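PDB 2P5Z: type VI secretion system component from Escherichia coli O6, which probably forms part of the cell-puncturing tip of the secretion machine, as a trimer resembling the phage T4 tail proteins gp27 and gp5. Local coordinates for residues R44-F49 against E107-P112; K20-Q25 against L62-A67; P379-A384 against G459-P464. All coordinates share one frame; numbering follows the deposited sequence.

Contact 1. Residues R44-F49 against E107-P112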
ATOM      1  N   ARG A  44       6.161  21.462  -0.559  1.00 40.80           N
ATOM      2  CA  ARG A  44       5.088  21.511  -1.552  1.00 38.92           C
ATOM      3  C   ARG A  44       4.069  22.594  -1.198  1.00 40.64           C
ATOM      4  O   ARG A  44       3.574  22.631  -0.075  1.00 45.66           O
ATOM      5  CB  ARG A  44       4.419  20.148  -1.609  1.00 36.89           C
ATOM      6  CG  ARG A  44       3.575  19.942  -2.812  1.00 44.69           C
ATOM      7  CD  ARG A  44       3.293  18.488  -2.959  1.00 53.71           C
ATOM      8  NE  ARG A  44       2.153  18.037  -2.165  1.00 64.37           N
ATOM      9  CZ  ARG A  44       1.664  16.795  -2.200  1.00 69.39           C
ATOM     10  NH1 ARG A  44       2.222  15.879  -2.997  1.00 68.97           N
ATOM     11  NH2 ARG A  44       0.611  16.468  -1.451  1.00 67.15           N
ATOM     12  N   TYR A  45       3.751  23.487  -2.126  1.00 42.13           N
ATOM     13  CA  TYR A  45       2.742  24.538  -1.839  1.00 38.15           C
ATOM     14  C   TYR A  45       1.670  24.624  -2.906  1.00 39.84           C
ATOM     15  O   TYR A  45       1.941  24.991  -4.048  1.00 41.54           O
ATOM     16  CB  TYR A  45       3.399  25.902  -1.691  1.00 35.63           C
ATOM     17  CG  TYR A  45       3.870  26.217  -0.305  1.00 37.76           C
ATOM     18  CD1 TYR A  45       4.889  25.490   0.297  1.00 40.45           C
ATOM     19  CD2 TYR A  45       3.324  27.273   0.399  1.00 40.96           C
ATOM     20  CE1 TYR A  45       5.338  25.790   1.582  1.00 42.21           C
ATOM     21  CE2 TYR A  45       3.769  27.593   1.670  1.00 40.15           C
ATOM     22  CZ  TYR A  45       4.760  26.844   2.265  1.00 40.50           C
ATOM     23  OH  TYR A  45       5.185  27.161   3.538  1.00 39.41           O
ATOM     24  N   ASP A  46       0.443  24.293  -2.541  1.00 42.48           N
ATOM     25  CA  ASP A  46      -0.669  24.467  -3.458  1.00 44.57           C
ATOM     26  C   ASP A  46      -1.305  25.834  -3.207  1.00 45.28           C
ATOM     27  O   ASP A  46      -1.834  26.111  -2.126  1.00 43.33           O
ATOM     28  CB  ASP A  46      -1.662  23.315  -3.325  1.00 48.32           C
ATOM     29  CG  ASP A  46      -1.046  21.966  -3.725  1.00 54.27           C
ATOM     30  OD1 ASP A  46      -0.523  21.853  -4.859  1.00 52.15           O
ATOM     31  OD2 ASP A  46      -1.080  21.017  -2.901  1.00 58.11           O
ATOM     32  N   ILE A  47      -1.197  26.701  -4.209  1.00 46.52           N
ATOM     33  CA  ILE A  47      -1.559  28.116  -4.091  1.00 39.61           C
ATOM     34  C   ILE A  47      -2.688  28.452  -5.032  1.00 38.75           C
ATOM     35  O   ILE A  47      -2.555  28.329  -6.251  1.00 40.84           O
ATOM     36  CB  ILE A  47      -0.368  29.002  -4.439  1.00 35.67           C
ATOM     37  CG1 ILE A  47       0.828  28.650  -3.548  1.00 32.64           C
ATOM     38  CG2 ILE A  47      -0.731  30.466  -4.269  1.00 37.46           C
ATOM     39  CD1 ILE A  47       2.139  29.195  -4.047  1.00 32.39           C
ATOM     40  N   GLN A  48      -3.824  28.847  -4.473  1.00 43.38           N
ATOM     41  CA  GLN A  48      -4.932  29.301  -5.314  1.00 45.16           C
ATOM     42  C   GLN A  48      -4.861  30.793  -5.516  1.00 42.70           C
ATOM     43  O   GLN A  48      -4.434  31.541  -4.632  1.00 38.51           O
ATOM     44  CB  GLN A  48      -6.286  28.935  -4.733  1.00 48.02           C
ATOM     45  CG  GLN A  48      -6.633  27.488  -4.894  1.00 53.34           C
ATOM     46  CD  GLN A  48      -8.075  27.197  -4.553  1.00 58.14           C
ATOM     47  OE1 GLN A  48      -8.918  28.092  -4.557  1.00 62.45           O
ATOM     48  NE2 GLN A  48      -8.372  25.936  -4.269  1.00 58.48           N
ATOM     49  N   PHE A  49      -5.262  31.217  -6.701  1.00 42.22           N
ATOM     50  CA  PHE A  49      -5.297  32.628  -7.005  1.00 42.17           C
ATOM     51  C   PHE A  49      -6.410  32.999  -7.974  1.00 42.64           C
ATOM     52  O   PHE A  49      -6.945  32.143  -8.696  1.00 40.04           O
ATOM     53  CB  PHE A  49      -3.922  33.149  -7.469  1.00 41.69           C
ATOM     54  CG  PHE A  49      -3.454  32.634  -8.815  1.00 42.59           C
ATOM     55  CD1 PHE A  49      -3.697  33.362  -9.981  1.00 37.97           C
ATOM     56  CD2 PHE A  49      -2.683  31.466  -8.899  1.00 41.26           C
ATOM     57  CE1 PHE A  49      -3.221  32.915 -11.225  1.00 41.15           C
ATOM     58  CE2 PHE A  49      -2.211  31.010 -10.134  1.00 42.55           C
ATOM     59  CZ  PHE A  49      -2.472  31.746 -11.303  1.00 40.66           C
ATOM     60  N   GLU A 107      -5.061  27.262  -9.723  1.00 38.47           N
ATOM     61  CA  GLU A 107      -4.152  26.716  -8.722  1.00 39.74           C
ATOM     62  C   GLU A 107      -2.785  26.363  -9.303  1.00 37.15           C
ATOM     63  O   GLU A 107      -2.686  25.891 -10.435  1.00 34.07           O
ATOM     64  CB  GLU A 107      -4.775  25.513  -8.017  1.00 41.85           C
ATOM     65  CG  GLU A 107      -4.138  25.214  -6.672  1.00 49.07           C
ATOM     66  CD  GLU A 107      -4.794  24.046  -5.960  1.00 55.23           C
ATOM     67  OE1 GLU A 107      -5.879  24.241  -5.377  1.00 57.77           O
ATOM     68  OE2 GLU A 107      -4.221  22.933  -5.968  1.00 58.78           O
ATOM     69  N   VAL A 108      -1.729  26.633  -8.541  1.00 34.73           N
ATOM     70  CA  VAL A 108      -0.413  26.157  -8.914  1.00 36.78           C
ATOM     71  C   VAL A 108       0.257  25.396  -7.781  1.00 41.03           C
ATOM     72  O   VAL A 108       0.021  25.670  -6.596  1.00 35.90           O
ATOM     73  CB  VAL A 108       0.537  27.282  -9.405  1.00 36.38           C
ATOM     74  CG1 VAL A 108       0.124  27.786 -10.792  1.00 30.99           C
ATOM     75  CG2 VAL A 108       0.630  28.419  -8.382  1.00 30.72           C
ATOM     76  N   ARG A 109       1.096  24.430  -8.155  1.00 42.87           N
ATOM     77  CA  ARG A 109       1.912  23.732  -7.187  1.00 40.21           C
ATOM     78  C   ARG A 109       3.323  24.282  -7.265  1.00 37.52           C
ATOM     79  O   ARG A 109       3.898  24.354  -8.331  1.00 40.70           O
ATOM     80  CB  ARG A 109       1.899  22.230  -7.457  1.00 44.49           C
ATOM     81  CG  ARG A 109       2.765  21.422  -6.495  1.00 48.96           C
ATOM     82  CD  ARG A 109       2.351  19.973  -6.499  1.00 52.34           C
ATOM     83  NE  ARG A 109       1.386  19.693  -5.441  1.00 54.41           N
ATOM     84  CZ  ARG A 109       0.632  18.603  -5.391  1.00 51.26           C
ATOM     85  NH1 ARG A 109       0.719  17.704  -6.348  1.00 53.66           N
ATOM     86  NH2 ARG A 109      -0.220  18.426  -4.399  1.00 49.42           N
ATOM     87  N   LEU A 110       3.873  24.690  -6.136  1.00 39.38           N
ATOM     88  CA  LEU A 110       5.204  25.249  -6.106  1.00 39.49           C
ATOM     89  C   LEU A 110       6.104  24.311  -5.316  1.00 44.99           C
ATOM     90  O   LEU A 110       5.866  24.032  -4.131  1.00 47.94           O
ATOM     91  CB  LEU A 110       5.202  26.642  -5.471  1.00 38.96           C
ATOM     92  CG  LEU A 110       6.621  27.197  -5.258  1.00 39.77           C
ATOM     93  CD1 LEU A 110       7.243  27.520  -6.618  1.00 38.98           C
ATOM     94  CD2 LEU A 110       6.653  28.424  -4.355  1.00 36.61           C
ATOM     95  N   GLU A 111       7.126  23.796  -5.990  1.00 45.15           N
ATOM     96  CA  GLU A 111       8.078  22.880  -5.375  1.00 43.06           C
ATOM     97  C   GLU A 111       9.471  23.408  -5.692  1.00 42.42           C
ATOM     98  O   GLU A 111       9.643  24.167  -6.656  1.00 42.86           O
ATOM     99  CB  GLU A 111       7.881  21.474  -5.931  1.00 41.76           C
ATOM    100  CG  GLU A 111       6.476  20.942  -5.770  1.00 44.61           C
ATOM    101  CD  GLU A 111       6.366  19.452  -5.966  1.00 47.16           C
ATOM    102  OE1 GLU A 111       5.831  19.035  -7.020  1.00 45.67           O
ATOM    103  OE2 GLU A 111       6.800  18.701  -5.059  1.00 47.50           O
ATOM    104  N   PRO A 112      10.478  23.011  -4.901  1.00 41.75           N
ATOM    105  CA  PRO A 112      11.819  23.422  -5.282  1.00 39.46           C
ATOM    106  C   PRO A 112      12.322  22.570  -6.469  1.00 40.81           C
ATOM    107  O   PRO A 112      11.668  21.591  -6.877  1.00 39.65           O
ATOM    108  CB  PRO A 112      12.627  23.098  -4.032  1.00 37.26           C
ATOM    109  CG  PRO A 112      11.962  21.928  -3.483  1.00 35.89           C
ATOM    110  CD  PRO A 112      10.501  22.153  -3.701  1.00 38.50           C
TER
HETATM  111  O   HOH W   1      -1.895  22.117  -6.932  1.00 41.67           O

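Contact 2. Residues K20-Q25 against L62-A67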
ATOM      1  N   LYS A  20       4.800  35.317  -7.360  1.00 51.52           N
ATOM      2  CA  LYS A  20       5.336  35.794  -8.621  1.00 51.03           C
ATOM      3  C   LYS A  20       5.776  34.624  -9.442  1.00 47.09           C
ATOM      4  O   LYS A  20       6.602  33.849  -9.013  1.00 47.91           O
ATOM      5  CB  LYS A  20       6.527  36.699  -8.393  1.00 57.58           C
ATOM      6  CG  LYS A  20       6.198  38.169  -8.459  1.00 67.54           C
ATOM      7  CD  LYS A  20       7.412  39.000  -8.036  1.00 74.42           C
ATOM      8  CE  LYS A  20       7.793  38.716  -6.580  1.00 76.26           C
ATOM      9  NZ  LYS A  20       9.073  39.359  -6.163  1.00 77.22           N
ATOM     10  N   ILE A  21       5.207  34.491 -10.623  1.00 45.89           N
ATOM     11  CA  ILE A  21       5.658  33.508 -11.564  1.00 46.47           C
ATOM     12  C   ILE A  21       6.304  34.224 -12.745  1.00 51.17           C
ATOM     13  O   ILE A  21       5.627  34.984 -13.428  1.00 57.35           O
ATOM     14  CB  ILE A  21       4.483  32.702 -12.085  1.00 45.89           C
ATOM     15  CG1 ILE A  21       3.715  32.068 -10.921  1.00 43.30           C
ATOM     16  CG2 ILE A  21       4.965  31.653 -13.113  1.00 44.40           C
ATOM     17  CD1 ILE A  21       2.276  31.685 -11.303  1.00 42.65           C
ATOM     18  N   ARG A  22       7.591  33.978 -12.980  1.00 50.57           N
ATOM     19  CA  ARG A  22       8.353  34.624 -14.050  1.00 56.05           C
ATOM     20  C   ARG A  22       7.714  34.536 -15.439  1.00 56.64           C
ATOM     21  O   ARG A  22       7.356  33.459 -15.914  1.00 56.10           O
ATOM     22  CB  ARG A  22       9.789  34.083 -14.079  1.00 60.03           C
ATOM     23  CG  ARG A  22      10.506  34.127 -15.453  1.00 64.04           C
ATOM     24  CD  ARG A  22      11.846  33.387 -15.436  1.00 62.89           C
ATOM     25  NE  ARG A  22      12.958  34.273 -15.106  1.00 67.49           N
ATOM     26  CZ  ARG A  22      13.444  34.488 -13.880  1.00 69.39           C
ATOM     27  NH1 ARG A  22      14.463  35.325 -13.721  1.00 69.20           N
ATOM     28  NH2 ARG A  22      12.933  33.876 -12.815  1.00 68.93           N
ATOM     29  N   GLY A  23       7.541  35.702 -16.058  1.00 57.60           N
ATOM     30  CA  GLY A  23       7.075  35.804 -17.429  1.00 52.85           C
ATOM     31  C   GLY A  23       5.581  35.973 -17.552  1.00 54.33           C
ATOM     32  O   GLY A  23       5.058  36.050 -18.658  1.00 59.05           O
ATOM     33  N   LEU A  24       4.884  36.046 -16.427  1.00 51.78           N
ATOM     34  CA  LEU A  24       3.431  35.976 -16.467  1.00 51.58           C
ATOM     35  C   LEU A  24       2.783  37.358 -16.469  1.00 55.60           C
ATOM     36  O   LEU A  24       2.926  38.121 -15.508  1.00 54.89           O
ATOM     37  CB  LEU A  24       2.895  35.135 -15.300  1.00 47.82           C
ATOM     38  CG  LEU A  24       1.414  34.777 -15.364  1.00 45.41           C
ATOM     39  CD1 LEU A  24       1.101  33.954 -16.623  1.00 41.91           C
ATOM     40  CD2 LEU A  24       1.003  34.035 -14.116  1.00 46.06           C
ATOM     41  N   GLN A  25       2.062  37.673 -17.540  1.00 57.15           N
ATOM     42  CA  GLN A  25       1.453  38.993 -17.650  1.00 62.53           C
ATOM     43  C   GLN A  25       0.170  39.065 -16.853  1.00 65.54           C
ATOM     44  O   GLN A  25      -0.164  40.101 -16.269  1.00 69.47           O
ATOM     45  CB  GLN A  25       1.184  39.339 -19.099  1.00 62.11           C
ATOM     46  CG  GLN A  25       2.440  39.333 -19.915  1.00 67.46           C
ATOM     47  CD  GLN A  25       2.317  40.165 -21.156  1.00 70.07           C
ATOM     48  OE1 GLN A  25       3.165  41.016 -21.429  1.00 70.51           O
ATOM     49  NE2 GLN A  25       1.247  39.943 -21.915  1.00 72.90           N
ATOM     50  N   LEU A  62       3.742  26.272 -16.402  1.00 41.15           N
ATOM     51  CA  LEU A  62       4.469  25.028 -16.083  1.00 40.44           C
ATOM     52  C   LEU A  62       5.946  25.134 -16.373  1.00 42.01           C
ATOM     53  O   LEU A  62       6.338  25.633 -17.417  1.00 49.75           O
ATOM     54  CB  LEU A  62       3.908  23.849 -16.866  1.00 38.39           C
ATOM     55  CG  LEU A  62       2.517  23.388 -16.434  1.00 38.09           C
ATOM     56  CD1 LEU A  62       1.982  22.326 -17.415  1.00 35.52           C
ATOM     57  CD2 LEU A  62       2.551  22.902 -14.970  1.00 30.12           C
ATOM     58  N   MET A  63       6.747  24.685 -15.413  1.00 40.10           N
ATOM     59  CA  MET A  63       8.207  24.753 -15.438  1.00 39.31           C
ATOM     60  C   MET A  63       8.820  26.161 -15.276  1.00 41.53           C
ATOM     61  O   MET A  63      10.030  26.287 -15.099  1.00 44.83           O
ATOM     62  CB  MET A  63       8.814  23.911 -16.588  1.00 41.66           C
ATOM     63  CG  MET A  63       8.574  22.368 -16.420  1.00 44.06           C
ATOM     64  SD  MET A  63       9.419  21.673 -14.949  1.00 43.81           S
ATOM     65  CE  MET A  63      11.118  21.806 -15.482  1.00 51.95           C
ATOM     66  N   GLN A  64       7.994  27.207 -15.250  1.00 42.22           N
ATOM     67  CA  GLN A  64       8.460  28.556 -14.845  1.00 41.83           C
ATOM     68  C   GLN A  64       8.847  28.695 -13.378  1.00 40.40           C
ATOM     69  O   GLN A  64       8.330  27.983 -12.529  1.00 45.02           O
ATOM     70  CB  GLN A  64       7.402  29.613 -15.152  1.00 43.66           C
ATOM     71  CG  GLN A  64       7.088  29.778 -16.630  1.00 46.50           C
ATOM     72  CD  GLN A  64       8.319  30.152 -17.409  1.00 47.13           C
ATOM     73  OE1 GLN A  64       9.175  30.904 -16.931  1.00 54.91           O
ATOM     74  NE2 GLN A  64       8.439  29.612 -18.590  1.00 48.30           N
ATOM     75  N   ASP A  65       9.749  29.632 -13.099  1.00 43.14           N
ATOM     76  CA  ASP A  65      10.167  29.981 -11.740  1.00 44.85           C
ATOM     77  C   ASP A  65       9.030  30.636 -10.990  1.00 45.60           C
ATOM     78  O   ASP A  65       8.238  31.373 -11.564  1.00 45.15           O
ATOM     79  CB  ASP A  65      11.298  31.005 -11.756  1.00 51.72           C
ATOM     80  CG  ASP A  65      12.637  30.401 -12.088  1.00 58.40           C
ATOM     81  OD1 ASP A  65      12.681  29.226 -12.499  1.00 63.05           O
ATOM     82  OD2 ASP A  65      13.655  31.114 -11.949  1.00 61.79           O
ATOM     83  N   GLY A  66       8.984  30.398  -9.692  1.00 40.85           N
ATOM     84  CA  GLY A  66       7.919  30.918  -8.893  1.00 40.70           C
ATOM     85  C   GLY A  66       8.493  31.344  -7.569  1.00 43.86           C
ATOM     86  O   GLY A  66       9.407  30.701  -7.049  1.00 40.29           O
ATOM     87  N   ALA A  67       7.953  32.427  -7.020  1.00 41.34           N
ATOM     88  CA  ALA A  67       8.358  32.871  -5.704  1.00 40.93           C
ATOM     89  C   ALA A  67       7.093  33.156  -4.907  1.00 45.12           C
ATOM     90  O   ALA A  67       6.175  33.803  -5.418  1.00 49.35           O
ATOM     91  CB  ALA A  67       9.190  34.096  -5.816  1.00 37.52           C
TER

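Contact 3. Residues P379-A384 against G459-P464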
ATOM      1  N   PRO A 379      13.472   2.243   2.196  1.00 55.86           N
ATOM      2  CA  PRO A 379      13.826   0.840   1.947  1.00 53.34           C
ATOM      3  C   PRO A 379      14.622   0.630   0.662  1.00 53.66           C
ATOM      4  O   PRO A 379      14.427   1.353  -0.323  1.00 50.72           O
ATOM      5  CB  PRO A 379      12.460   0.145   1.823  1.00 52.39           C
ATOM      6  CG  PRO A 379      11.489   1.240   1.524  1.00 54.41           C
ATOM      7  CD  PRO A 379      12.015   2.442   2.254  1.00 54.41           C
ATOM      8  N   ARG A 380      15.518  -0.355   0.688  1.00 56.92           N
ATOM      9  CA  ARG A 380      16.331  -0.711  -0.470  1.00 52.72           C
ATOM     10  C   ARG A 380      15.483  -1.391  -1.528  1.00 48.91           C
ATOM     11  O   ARG A 380      14.521  -2.070  -1.197  1.00 48.01           O
ATOM     12  CB  ARG A 380      17.470  -1.625  -0.032  1.00 56.67           C
ATOM     13  CG  ARG A 380      18.775  -0.897   0.039  1.00 59.69           C
ATOM     14  CD  ARG A 380      19.845  -1.633   0.808  1.00 59.01           C
ATOM     15  NE  ARG A 380      20.994  -0.749   0.948  1.00 61.05           N
ATOM     16  CZ  ARG A 380      21.987  -0.672   0.063  1.00 66.24           C
ATOM     17  NH1 ARG A 380      21.995  -1.442  -1.017  1.00 68.01           N
ATOM     18  NH2 ARG A 380      22.987   0.177   0.258  1.00 69.53           N
ATOM     19  N   PRO A 381      15.814  -1.197  -2.806  1.00 47.99           N
ATOM     20  CA  PRO A 381      15.072  -1.963  -3.801  1.00 48.73           C
ATOM     21  C   PRO A 381      15.391  -3.470  -3.694  1.00 52.34           C
ATOM     22  O   PRO A 381      16.506  -3.865  -3.294  1.00 48.59           O
ATOM     23  CB  PRO A 381      15.544  -1.377  -5.135  1.00 48.60           C
ATOM     24  CG  PRO A 381      16.823  -0.714  -4.849  1.00 48.17           C
ATOM     25  CD  PRO A 381      16.822  -0.307  -3.409  1.00 49.23           C
ATOM     26  N   VAL A 382      14.396  -4.295  -3.995  1.00 49.71           N
ATOM     27  CA  VAL A 382      14.527  -5.719  -3.781  1.00 50.14           C
ATOM     28  C   VAL A 382      14.861  -6.361  -5.120  1.00 51.75           C
ATOM     29  O   VAL A 382      14.084  -6.250  -6.085  1.00 49.26           O
ATOM     30  CB  VAL A 382      13.250  -6.289  -3.123  1.00 51.74           C
ATOM     31  CG1 VAL A 382      13.241  -7.801  -3.128  1.00 49.65           C
ATOM     32  CG2 VAL A 382      13.134  -5.766  -1.681  1.00 52.11           C
ATOM     33  N   MET A 383      16.050  -6.969  -5.193  1.00 49.41           N
ATOM     34  CA  MET A 383      16.532  -7.533  -6.450  1.00 51.01           C
ATOM     35  C   MET A 383      16.153  -8.999  -6.529  1.00 53.73           C
ATOM     36  O   MET A 383      16.830  -9.863  -5.964  1.00 57.62           O
ATOM     37  CB  MET A 383      18.041  -7.361  -6.608  1.00 48.02           C
ATOM     38  CG  MET A 383      18.514  -5.915  -6.535  1.00 46.18           C
ATOM     39  SD  MET A 383      18.056  -4.947  -7.971  1.00 38.08           S
ATOM     40  CE  MET A 383      17.966  -3.386  -7.185  1.00 49.39           C
ATOM     41  N   ALA A 384      15.036  -9.256  -7.199  1.00 52.68           N
ATOM     42  CA  ALA A 384      14.566 -10.598  -7.459  1.00 52.48           C
ATOM     43  C   ALA A 384      15.032 -10.930  -8.850  1.00 52.16           C
ATOM     44  O   ALA A 384      15.229 -10.038  -9.680  1.00 58.09           O
ATOM     45  CB  ALA A 384      13.049 -10.654  -7.394  1.00 52.41           C
ATOM     46  N   GLY A 459      18.822 -10.133  -2.073  1.00 55.54           N
ATOM     47  CA  GLY A 459      18.100  -9.102  -2.813  1.00 50.43           C
ATOM     48  C   GLY A 459      18.770  -7.739  -2.802  1.00 49.52           C
ATOM     49  O   GLY A 459      18.255  -6.786  -3.377  1.00 50.22           O
ATOM     50  N   ASN A 460      19.918  -7.651  -2.142  1.00 47.04           N
ATOM     51  CA  ASN A 460      20.670  -6.417  -2.009  1.00 49.30           C
ATOM     52  C   ASN A 460      21.427  -6.062  -3.296  1.00 53.25           C
ATOM     53  O   ASN A 460      22.282  -6.824  -3.752  1.00 55.36           O
ATOM     54  CB  ASN A 460      21.645  -6.582  -0.846  1.00 47.53           C
ATOM     55  CG  ASN A 460      22.183  -5.270  -0.327  1.00 48.72           C
ATOM     56  OD1 ASN A 460      22.462  -4.330  -1.086  1.00 46.21           O
ATOM     57  ND2 ASN A 460      22.363  -5.208   0.985  1.00 47.39           N
ATOM     58  N   PRO A 461      21.145  -4.877  -3.865  1.00 55.34           N
ATOM     59  CA  PRO A 461      21.778  -4.410  -5.109  1.00 55.07           C
ATOM     60  C   PRO A 461      23.280  -4.181  -4.990  1.00 53.21           C
ATOM     61  O   PRO A 461      23.963  -4.112  -6.008  1.00 58.76           O
ATOM     62  CB  PRO A 461      21.086  -3.066  -5.372  1.00 55.50           C
ATOM     63  CG  PRO A 461      20.607  -2.620  -4.031  1.00 53.24           C
ATOM     64  CD  PRO A 461      20.184  -3.892  -3.347  1.00 54.16           C
ATOM     65  N   ASP A 462      23.783  -4.058  -3.766  1.00 51.16           N
ATOM     66  CA  ASP A 462      25.210  -3.859  -3.543  1.00 53.05           C
ATOM     67  C   ASP A 462      25.930  -5.142  -3.108  1.00 55.29           C
ATOM     68  O   ASP A 462      27.024  -5.105  -2.540  1.00 54.19           O
ATOM     69  CB  ASP A 462      25.449  -2.716  -2.557  1.00 51.75           C
ATOM     70  CG  ASP A 462      24.955  -1.367  -3.094  1.00 55.52           C
ATOM     71  OD1 ASP A 462      25.067  -1.103  -4.326  1.00 48.74           O
ATOM     72  OD2 ASP A 462      24.437  -0.573  -2.268  1.00 57.41           O
ATOM     73  N   ARG A 463      25.319  -6.285  -3.396  1.00 54.97           N
ATOM     74  CA  ARG A 463      26.001  -7.554  -3.201  1.00 52.53           C
ATOM     75  C   ARG A 463      25.896  -8.456  -4.424  1.00 50.07           C
ATOM     76  O   ARG A 463      25.332  -9.547  -4.333  1.00 51.43           O
ATOM     77  CB  ARG A 463      25.408  -8.295  -2.013  1.00 56.77           C
ATOM     78  CG  ARG A 463      25.731  -7.748  -0.650  1.00 60.29           C
ATOM     79  CD  ARG A 463      25.040  -8.653   0.330  1.00 65.61           C
ATOM     80  NE  ARG A 463      25.436  -8.455   1.714  1.00 71.02           N
ATOM     81  CZ  ARG A 463      25.059  -9.258   2.708  1.00 74.02           C
ATOM     82  NH1 ARG A 463      24.291 -10.312   2.461  1.00 72.92           N
ATOM     83  NH2 ARG A 463      25.451  -9.007   3.950  1.00 76.48           N
ATOM     84  N   PRO A 464      26.452  -8.027  -5.570  1.00 47.80           N
ATOM     85  CA  PRO A 464      26.233  -8.858  -6.735  1.00 47.70           C
ATOM     86  C   PRO A 464      27.265  -9.976  -6.892  1.00 52.17           C
ATOM     87  O   PRO A 464      28.413  -9.854  -6.441  1.00 53.36           O
ATOM     88  CB  PRO A 464      26.366  -7.865  -7.884  1.00 44.60           C
ATOM     89  CG  PRO A 464      27.296  -6.836  -7.378  1.00 43.41           C
ATOM     90  CD  PRO A 464      27.278  -6.852  -5.893  1.00 44.54           C
TER

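Contact 1. Residues R44-F49 against E107-P112
Arg44 and Arg109 lay their guanidinium groups flat on each other, centres 3.8 Å apart and planes only 18° from parallel, with NH2 of Arg109 over the centre of the Arg44 group. Both side chains start with CG anti to the backbone N (chi1 -164° in Arg44). Asp46 lies against Arg109, pointing the same way, and probably offsets part of the like charge of the stacked pair. Its OD1 forms a salt bridge with Arg109 NE at 2.9 Å, and OD2 takes a hydrogen bond from Arg109 NH2 at 3.1 Å on its syn lone pair. The carboxylate is turned 47° out of the guanidinium plane, and OD2 has a second cationic partner in Arg36 on the neighbouring strand 29-38. These polar groups share one face of an antiparallel sheet in the phage-baseplate-hub fold, where Asp46 and Gln48 form non-hydrogen-bonded pairs with Arg109 and Glu107. Gln48 NE2 donates a hydrogen bond to Glu107 OE1 at 3.2 Å, nearly in line with the C-O bond, while Arg105 engages Gln48 OE1. A water donates to both Asp46 OD1 and Glu107 OE2, bridging two like-charged carboxylates. The hydrogen-bonded pairs Tyr45-Leu110 and Ile47-Val108 turn their side chains to the buried face, where Ile47 CD1 lies 4.2 Å from Leu110 CB. Farther along, Val108 CG1 abuts the edge of the Phe49 ring at CE2, 4.0 Å away.

Contact 2. Residues K20-Q25 against L62-A67
Ile21 lays its CG2 branch over CB of Gln64, 3.8 Å away, the two side chains crossing at about a right angle. CG2 stands anti to the backbone N (chi1, measured to CG1, -56°), and from there it also comes 3.6 Å from the carbonyl O of Asp65. The contact is the end of an antiparallel strand pair within the baseplate-hub fold: strand 18-21 runs against the start of strand 65-70, and a type II beta turn from Ile21 to Leu24 then carries segment 20-25 away from the strand pairing. Lys20 and Ala67 make the hydrogen-bonded pair, with two reciprocal backbone bonds; Lys20 N to Ala67 O measures 2.8 Å. Ile21 faces Gly66 as the non-hydrogen-bonded pair, and Gly66 CA makes a CA-H...O contact with Lys20 O at 3.2 Å. Beyond the strand, Arg22 N still donates to Asp65 O at 3.0 Å, extending the backbone pairing into the turn. Gly23 follows with a positive phi of 93°, as the third position of a type II turn commonly has. On the other segment, Leu62 and Met63 pack against Tyr237 and Val239 of a second subunit, placing this sheet end near a trimer interface. The side chains of Arg22 and Asp65 run together in the same direction, and the planes of guanidinium and carboxylate are 79° apart, joined by a salt bridge from Arg22 NH2 to Asp65 OD2 at 3.0 Å.

Contact 3. Residues P379-A384 against G459-P464
Arg380 and Asp462 carry the charged part of the contact. The guanidinium comes end-on, and both NH1 and NH2 donate to the same oxygen, OD2 of Asp462, at 2.9 and 3.0 Å. That oxygen lies in the guanidinium plane, yet the two flat groups are turned 75° against each other: NH1 approaches OD2 from above the carboxylate plane, whereas NH2 meets it nearly along the C-O bond. Each residue has another partner, Arg380 NE a salt bridge to Glu181 of helix 171-182 and Asp462 OD1 the backbone N of Met165. The carboxylate is thus gripped at both oxygens, which would favour its charged form.

Backbone bonding across the contact is a single link: Met383 N donates to Gly459 O at 2.9 Å. Within 459-464, the side-chain OD1 of Asn460 accepts from Asp462 N in an Asx turn, and a type I beta turn spans Asn460 to Arg463; together they shape the turn that presents Asp462. This turn joins the last two strands of the five-stranded OB domain, so the contact ties that domain to the linker leading into its first strand.

The apolar component centres on Pro461. Met383 crosses the proline at about a right angle, its chain bent at chi2 (-71°, which places SD) and CE roughly anti to CB (chi3 151°), 3.6 Å from Pro461 CB; Pro381 CG approaches Pro461 CG at 4.3 Å. Past Met383, Ala384 packs against Ala384 of the third subunit and Val382 of the second.

Overall arrangement
Contacts 1 and 2 belong to the same sheet system of the baseplate-hub region, their centres 11 Å apart, and they meet where Leu110 CD1 lies 3.9 Å from Gly66 O. Their segments alternate along the chain. Contact 1 pairs strands over most of its length and divides into a buried apolar face and a partly exposed charged one; contact 2, with fewer buried residues, is a short pairing that runs out into a turn. Contact 3 lies about 36 Å from contact 1, between centres, on the opposite side of the chain's centre. Also partly buried (three of eight touching residues buried, one exposed), it joins loops by one backbone bond and proline packing; salt bridges occur in all three.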